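Local coordinates for protein nicotinate phosphoribosyltransferase (Vibrio cholerae, PDB 4HL7) that probably catalyses the ATP-driven synthesis of nicotinate ribonucleotide from nicotinate and phosphoribosyl pyrophosphate, a step in NAD biosynthesis, at residues A[245-256]-A[279-288]. Residues are numbered along the deposited sequence; the frame is centred on the assembly and turned at random.
Sequences RDSQQVALERWL and DFNRHLANAY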
ATOM      1  N   ARG A 245      23.451  -6.356   2.160  1.00 12.97           N
ATOM      2  CA  ARG A 245      23.142  -7.778   2.174  1.00 13.60           C
ATOM      3  C   ARG A 245      22.326  -8.214   3.418  1.00 13.10           C
ATOM      4  O   ARG A 245      21.648  -9.265   3.360  1.00 14.59           O
ATOM      5  CB  ARG A 245      24.482  -8.585   2.081  1.00 15.66           C
ATOM      6  CG  ARG A 245      24.294 -10.084   2.174  1.00 17.55           C
ATOM      7  CD  ARG A 245      23.535 -10.647   0.994  1.00 18.62           C
ATOM      8  NE  ARG A 245      23.372 -12.107   1.166  1.00 19.87           N
ATOM      9  CZ  ARG A 245      22.481 -12.697   1.970  1.00 23.18           C
ATOM     10  NH1 ARG A 245      21.602 -12.017   2.688  1.00 18.81           N
ATOM     11  NH2 ARG A 245      22.464 -14.035   2.040  1.00 25.64           N
ATOM     12  N   ASP A 246      22.440  -7.476   4.533  1.00 12.95           N
ATOM     13  CA  ASP A 246      21.714  -7.786   5.752  1.00 14.04           C
ATOM     14  C   ASP A 246      20.383  -7.081   5.830  1.00 15.15           C
ATOM     15  O   ASP A 246      19.612  -7.303   6.769  1.00 15.88           O
ATOM     16  CB  ASP A 246      22.563  -7.334   6.986  1.00 14.02           C
ATOM     17  CG  ASP A 246      23.849  -8.082   7.092  1.00 16.43           C
ATOM     18  OD1 ASP A 246      23.829  -9.313   6.830  1.00 17.44           O
ATOM     19  OD2 ASP A 246      24.877  -7.435   7.396  1.00 17.07           O
ATOM     20  N   SER A 247      20.106  -6.195   4.868  1.00 13.84           N
ATOM     21  CA  SER A 247      18.982  -5.259   4.967  1.00 13.76           C
ATOM     22  C   SER A 247      17.601  -5.931   5.173  1.00 13.91           C
ATOM     23  O   SER A 247      16.831  -5.540   6.052  1.00 13.41           O
ATOM     24  CB  SER A 247      18.954  -4.367   3.732  1.00 13.69           C
ATOM     25  OG  SER A 247      18.743  -5.116   2.547  1.00 14.82           O
ATOM     26  N   GLN A 248      17.310  -6.971   4.377  1.00 15.40           N
ATOM     27  CA  GLN A 248      16.033  -7.566   4.416  1.00 15.45           C
ATOM     28  C   GLN A 248      15.891  -8.413   5.714  1.00 16.41           C
ATOM     29  O   GLN A 248      14.870  -8.378   6.412  1.00 15.35           O
ATOM     30  CB  GLN A 248      15.838  -8.423   3.182  1.00 16.61           C
ATOM     31  CG  GLN A 248      14.519  -9.176   3.206  1.00 18.67           C
ATOM     32  CD  GLN A 248      14.232  -9.811   1.863  1.00 19.10           C
ATOM     33  OE1 GLN A 248      13.235  -9.476   1.213  1.00 20.51           O
ATOM     34  NE2 GLN A 248      15.109 -10.685   1.429  1.00 18.05           N
ATOM     35  N   GLN A 249      16.945  -9.131   6.065  1.00 13.65           N
ATOM     36  CA  GLN A 249      16.910  -9.898   7.286  1.00 15.32           C
ATOM     37  C   GLN A 249      16.769  -9.063   8.536  1.00 15.31           C
ATOM     38  O   GLN A 249      15.942  -9.399   9.409  1.00 14.31           O
ATOM     39  CB  GLN A 249      18.133 -10.824   7.407  1.00 16.76           C
ATOM     40  CG  GLN A 249      17.726 -11.943   8.363  1.00 23.20           C
ATOM     41  CD  GLN A 249      18.658 -13.090   8.316  1.00 29.83           C
ATOM     42  OE1 GLN A 249      18.336 -14.155   7.813  1.00 28.61           O
ATOM     43  NE2 GLN A 249      19.829 -12.875   8.832  1.00 27.18           N
ATOM     44  N   VAL A 250      17.528  -7.983   8.623  1.00 14.06           N
ATOM     45  CA  VAL A 250      17.422  -7.089   9.794  1.00 15.22           C
ATOM     46  C   VAL A 250      16.031  -6.456   9.861  1.00 13.49           C
ATOM     47  O   VAL A 250      15.432  -6.336  10.939  1.00 14.92           O
ATOM     48  CB  VAL A 250      18.522  -6.008   9.811  1.00 17.56           C
ATOM     49  CG1 VAL A 250      18.168  -4.926  10.831  1.00 16.82           C
ATOM     50  CG2 VAL A 250      19.914  -6.676  10.043  1.00 16.78           C
ATOM     51  N   ALA A 251      15.492  -6.064   8.692  1.00 14.21           N
ATOM     52  CA  ALA A 251      14.163  -5.441   8.678  1.00 15.81           C
ATOM     53  C   ALA A 251      13.133  -6.468   9.173  1.00 14.63           C
ATOM     54  O   ALA A 251      12.216  -6.133   9.965  1.00 13.22           O
ATOM     55  CB  ALA A 251      13.815  -4.972   7.267  1.00 16.18           C
ATOM     56  N   LEU A 252      13.268  -7.746   8.725  1.00 13.31           N
ATOM     57  CA  LEU A 252      12.342  -8.783   9.294  1.00 14.12           C
ATOM     58  C   LEU A 252      12.455  -8.922  10.831  1.00 14.21           C
ATOM     59  O   LEU A 252      11.433  -8.972  11.534  1.00 15.40           O
ATOM     60  CB  LEU A 252      12.529 -10.173   8.625  1.00 13.49           C
ATOM     61  CG  LEU A 252      12.212 -10.274   7.098  1.00 14.10           C
ATOM     62  CD1 LEU A 252      12.857 -11.505   6.531  1.00 13.69           C
ATOM     63  CD2 LEU A 252      10.671 -10.345   6.973  1.00 12.85           C
ATOM     64  N   GLU A 253      13.674  -9.000  11.346  1.00 13.74           N
ATOM     65  CA  GLU A 253      13.882  -9.136  12.763  1.00 14.21           C
ATOM     66  C   GLU A 253      13.361  -7.935  13.535  1.00 14.44           C
ATOM     67  O   GLU A 253      12.762  -8.080  14.595  1.00 14.69           O
ATOM     68  CB  GLU A 253      15.405  -9.346  13.017  1.00 15.39           C
ATOM     69  CG  GLU A 253      15.835 -10.690  12.422  1.00 17.52           C
ATOM     70  CD  GLU A 253      17.330 -10.875  12.534  1.00 27.56           C
ATOM     71  OE1 GLU A 253      18.026  -9.868  12.514  1.00 27.54           O
ATOM     72  OE2 GLU A 253      17.780 -12.019  12.627  1.00 24.14           O
ATOM     73  N   ARG A 254      13.613  -6.738  13.030  1.00 14.76           N
ATOM     74  CA  ARG A 254      13.306  -5.534  13.793  1.00 16.20           C
ATOM     75  C   ARG A 254      11.806  -5.255  13.818  1.00 16.26           C
ATOM     76  O   ARG A 254      11.329  -4.611  14.728  1.00 16.43           O
ATOM     77  CB  ARG A 254      14.035  -4.339  13.215  1.00 17.20           C
ATOM     78  CG  ARG A 254      15.509  -4.421  13.622  1.00 25.42           C
ATOM     79  CD  ARG A 254      16.134  -3.070  13.853  1.00 27.11           C
ATOM     80  NE  ARG A 254      17.012  -3.110  15.037  1.00 32.08           N
ATOM     81  CZ  ARG A 254      17.642  -2.054  15.526  1.00 34.16           C
ATOM     82  NH1 ARG A 254      17.529  -0.882  14.908  1.00 30.25           N
ATOM     83  NH2 ARG A 254      18.420  -2.173  16.613  1.00 34.76           N
ATOM     84  N   TRP A 255      11.054  -5.734  12.829  1.00 13.88           N
ATOM     85  CA  TRP A 255       9.590  -5.603  12.933  1.00 14.95           C
ATOM     86  C   TRP A 255       9.093  -6.324  14.191  1.00 15.31           C
ATOM     87  O   TRP A 255       8.242  -5.845  14.920  1.00 15.50           O
ATOM     88  CB  TRP A 255       8.890  -6.185  11.684  1.00 15.30           C
ATOM     89  CG  TRP A 255       7.404  -5.925  11.686  1.00 15.67           C
ATOM     90  CD1 TRP A 255       6.354  -6.771  12.069  1.00 18.47           C
ATOM     91  CD2 TRP A 255       6.772  -4.644  11.404  1.00 17.80           C
ATOM     92  NE1 TRP A 255       5.120  -6.085  11.975  1.00 20.76           N
ATOM     93  CE2 TRP A 255       5.333  -4.831  11.530  1.00 19.43           C
ATOM     94  CE3 TRP A 255       7.254  -3.403  11.025  1.00 19.67           C
ATOM     95  CZ2 TRP A 255       4.429  -3.786  11.310  1.00 22.33           C
ATOM     96  CZ3 TRP A 255       6.324  -2.375  10.778  1.00 20.60           C
ATOM     97  CH2 TRP A 255       4.958  -2.581  10.909  1.00 22.05           C
ATOM     98  N   LEU A 256       9.623  -7.526  14.417  1.00 15.90           N
ATOM     99  CA  LEU A 256       9.255  -8.340  15.584  1.00 16.32           C
ATOM    100  C   LEU A 256       9.670  -7.694  16.931  1.00 17.55           C
ATOM    101  O   LEU A 256       8.979  -7.834  17.916  1.00 23.13           O
ATOM    102  CB  LEU A 256       9.900  -9.711  15.471  1.00 15.53           C
ATOM    103  CG  LEU A 256       9.387 -10.507  14.231  1.00 15.08           C
ATOM    104  CD1 LEU A 256      10.114 -11.874  14.170  1.00 13.63           C
ATOM    105  CD2 LEU A 256       7.844 -10.672  14.059  1.00 14.31           C
ATOM    106  N   ASP A 279      16.552 -15.446   3.367  1.00 16.42           N
ATOM    107  CA  ASP A 279      16.543 -14.706   4.644  1.00 17.52           C
ATOM    108  C   ASP A 279      15.514 -15.222   5.644  1.00 15.96           C
ATOM    109  O   ASP A 279      15.666 -15.039   6.859  1.00 17.19           O
ATOM    110  CB  ASP A 279      16.297 -13.175   4.378  1.00 17.69           C
ATOM    111  CG  ASP A 279      17.536 -12.474   3.792  1.00 20.11           C
ATOM    112  OD1 ASP A 279      18.700 -12.953   3.952  1.00 20.82           O
ATOM    113  OD2 ASP A 279      17.348 -11.451   3.140  1.00 21.46           O
ATOM    114  N   PHE A 280      14.477 -15.860   5.138  1.00 14.87           N
ATOM    115  CA  PHE A 280      13.263 -16.152   5.939  1.00 15.94           C
ATOM    116  C   PHE A 280      13.484 -17.484   6.642  1.00 14.47           C
ATOM    117  O   PHE A 280      12.925 -18.508   6.238  1.00 17.22           O
ATOM    118  CB  PHE A 280      12.046 -16.174   5.006  1.00 15.73           C
ATOM    119  CG  PHE A 280      10.682 -15.988   5.706  1.00 14.46           C
ATOM    120  CD1 PHE A 280      10.454 -14.965   6.639  1.00 15.39           C
ATOM    121  CD2 PHE A 280       9.617 -16.818   5.354  1.00 14.92           C
ATOM    122  CE1 PHE A 280       9.207 -14.825   7.242  1.00 16.21           C
ATOM    123  CE2 PHE A 280       8.374 -16.699   5.965  1.00 15.61           C
ATOM    124  CZ  PHE A 280       8.153 -15.661   6.888  1.00 17.63           C
ATOM    125  N   ASN A 281      14.372 -17.476   7.676  1.00 15.15           N
ATOM    126  CA  ASN A 281      14.746 -18.710   8.333  1.00 15.73           C
ATOM    127  C   ASN A 281      13.628 -19.265   9.256  1.00 15.68           C
ATOM    128  O   ASN A 281      12.523 -18.726   9.376  1.00 14.39           O
ATOM    129  CB  ASN A 281      16.051 -18.511   9.101  1.00 14.40           C
ATOM    130  CG  ASN A 281      15.947 -17.434  10.134  1.00 15.19           C
ATOM    131  OD1 ASN A 281      15.002 -17.386  10.875  1.00 16.61           O
ATOM    132  ND2 ASN A 281      16.966 -16.561  10.195  1.00 17.27           N
ATOM    133  N   ARG A 282      13.919 -20.382   9.896  1.00 16.45           N
ATOM    134  CA  ARG A 282      12.875 -21.105  10.573  1.00 18.08           C
ATOM    135  C   ARG A 282      12.294 -20.243  11.715  1.00 16.89           C
ATOM    136  O   ARG A 282      11.054 -20.195  11.915  1.00 18.20           O
ATOM    137  CB  ARG A 282      13.432 -22.468  11.104  1.00 18.35           C
ATOM    138  CG  ARG A 282      12.316 -23.370  11.636  1.00 21.97           C
ATOM    139  CD  ARG A 282      12.751 -24.815  11.974  1.00 24.05           C
ATOM    140  NE  ARG A 282      13.371 -24.770  13.266  1.00 26.95           N
ATOM    141  CZ  ARG A 282      12.658 -24.787  14.403  1.00 26.48           C
ATOM    142  NH1 ARG A 282      13.287 -24.689  15.574  1.00 29.14           N
ATOM    143  NH2 ARG A 282      11.318 -24.868  14.326  1.00 25.52           N
ATOM    144  N   HIS A 283      13.166 -19.502  12.406  1.00 18.78           N
ATOM    145  CA  HIS A 283      12.694 -18.681  13.535  1.00 20.96           C
ATOM    146  C   HIS A 283      11.794 -17.550  13.027  1.00 19.11           C
ATOM    147  O   HIS A 283      10.698 -17.359  13.566  1.00 16.72           O
ATOM    148  CB  HIS A 283      13.852 -18.250  14.426  1.00 24.95           C
ATOM    149  CG  HIS A 283      14.597 -19.435  15.114  1.00 21.44           C
ATOM    150  ND1 HIS A 283      15.934 -19.426  15.323  1.00 24.95           N
ATOM    151  CD2 HIS A 283      14.157 -20.690  15.507  1.00 25.64           C
ATOM    152  CE1 HIS A 283      16.300 -20.554  15.941  1.00 29.64           C
ATOM    153  NE2 HIS A 283      15.213 -21.350  16.037  1.00 26.30           N
ATOM    154  N   LEU A 284      12.140 -16.938  11.889  1.00 16.73           N
ATOM    155  CA  LEU A 284      11.349 -15.851  11.327  1.00 16.62           C
ATOM    156  C   LEU A 284      10.069 -16.386  10.735  1.00 14.47           C
ATOM    157  O   LEU A 284       9.008 -15.781  10.863  1.00 15.64           O
ATOM    158  CB  LEU A 284      12.141 -15.092  10.260  1.00 16.22           C
ATOM    159  CG  LEU A 284      13.231 -14.203  10.899  1.00 16.75           C
ATOM    160  CD1 LEU A 284      14.179 -13.680   9.822  1.00 17.00           C
ATOM    161  CD2 LEU A 284      12.683 -13.078  11.772  1.00 17.74           C
ATOM    162  N   ALA A 285      10.167 -17.513  10.056  1.00 14.04           N
ATOM    163  CA  ALA A 285       8.941 -18.133   9.394  1.00 14.69           C
ATOM    164  C   ALA A 285       7.903 -18.594  10.405  1.00 15.03           C
ATOM    165  O   ALA A 285       6.702 -18.579  10.107  1.00 15.11           O
ATOM    166  CB  ALA A 285       9.342 -19.288   8.472  1.00 15.27           C
ATOM    167  N   ASN A 286       8.340 -19.008  11.594  1.00 15.27           N
ATOM    168  CA  ASN A 286       7.412 -19.350  12.654  1.00 15.42           C
ATOM    169  C   ASN A 286       6.840 -18.122  13.338  1.00 14.33           C
ATOM    170  O   ASN A 286       5.669 -18.067  13.620  1.00 15.68           O
ATOM    171  CB  ASN A 286       8.096 -20.237  13.686  1.00 17.48           C
ATOM    172  CG  ASN A 286       8.001 -21.727  13.299  1.00 16.48           C
ATOM    173  OD1 ASN A 286       6.927 -22.224  13.061  1.00 19.01           O
ATOM    174  ND2 ASN A 286       9.137 -22.413  13.226  1.00 17.78           N
ATOM    175  N   ALA A 287       7.655 -17.104  13.508  1.00 14.10           N
ATOM    176  CA  ALA A 287       7.141 -15.927  14.194  1.00 14.93           C
ATOM    177  C   ALA A 287       6.172 -15.122  13.302  1.00 14.39           C
ATOM    178  O   ALA A 287       5.184 -14.593  13.791  1.00 15.49           O
ATOM    179  CB  ALA A 287       8.309 -15.031  14.610  1.00 15.87           C
ATOM    180  N   TYR A 288       6.466 -15.027  12.004  1.00 13.63           N
ATOM    181  CA  TYR A 288       5.585 -14.272  11.106  1.00 13.80           C
ATOM    182  C   TYR A 288       4.242 -14.993  10.870  1.00 15.46           C
ATOM    183  O   TYR A 288       4.191 -16.201  10.781  1.00 15.00           O
ATOM    184  CB  TYR A 288       6.308 -14.009   9.770  1.00 12.94           C
ATOM    185  CG  TYR A 288       7.070 -12.720   9.825  1.00 12.55           C
ATOM    186  CD1 TYR A 288       6.572 -11.584   9.200  1.00 15.33           C
ATOM    187  CD2 TYR A 288       8.298 -12.654  10.504  1.00 13.35           C
ATOM    188  CE1 TYR A 288       7.259 -10.376   9.259  1.00 16.94           C
ATOM    189  CE2 TYR A 288       8.990 -11.430  10.601  1.00 13.59           C
ATOM    190  CZ  TYR A 288       8.427 -10.305  10.003  1.00 16.57           C
ATOM    191  OH  TYR A 288       9.074  -9.090  10.084  1.00 15.44           O
TER
HETATM  192  O   HOH W   1      18.917  -9.457   3.904  1.00 13.32           O
HETATM  193  O   HOH W   2      20.466 -15.008   3.930  1.00 33.65           O
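D279, the last residue of helix 273-279, turns its carboxylate onto the first turn of helix 247-258 and is held there through both oxygens. Q248 NE2 donates to D279 OD2 over 2.9 Å in a nearly straight bond; it meets the anti side of the oxygen, somewhat out of the carboxylate plane, with the two flat groups almost perpendicular. With its CG anti to the backbone N (chi1 176°) and the rest of the chain extended, Q248 lays CB and CG past that same oxygen. A water bound to D279 OD2 donates to R245 O and accepts from Q249 N, tying the carboxylate indirectly to the backbone at the start of the helix. The other oxygen, D279 OD1, forms a long, weak salt bridge with R245 NH1 at 3.3 Å, at the edge of the guanidinium, while a second water links OD1 to R245 NH2.

At the far end, the hydroxyl of Y288 donates to L252 O over 2.8 Å, in the carbonyl plane and on a lone pair. N281 N-caps helix 282-287, its OD1 accepting from L284 N at 3.1 Å.

Between these polar ends, L284 is a knob in the hole formed by Q249, L252, E253 and L256. L284 CD2 reaches L256 CD1 at 3.7 Å. L256 spreads its branches, CD1 touching A287 CB and CD2 lying against Y288 CE2. L252 CD2 packs on the phenol at CZ, and Y288 OH lies 3.3 Å from W255 CB.

The axes of segments 247-256 and 282-287 cross at 44° and come within 10.8 Å of each other. Helices 273-279 and 282-287 connect the neighbouring parallel strands 265-267 and 290-293, a beta-alpha-beta unit consistent with the family's TIM-barrel-like domain; helix 247-258, which precedes strand 265-267, packs against this connection. Helix 232-241 packs on A251, whereas F280 and A285 meet helix 298-311.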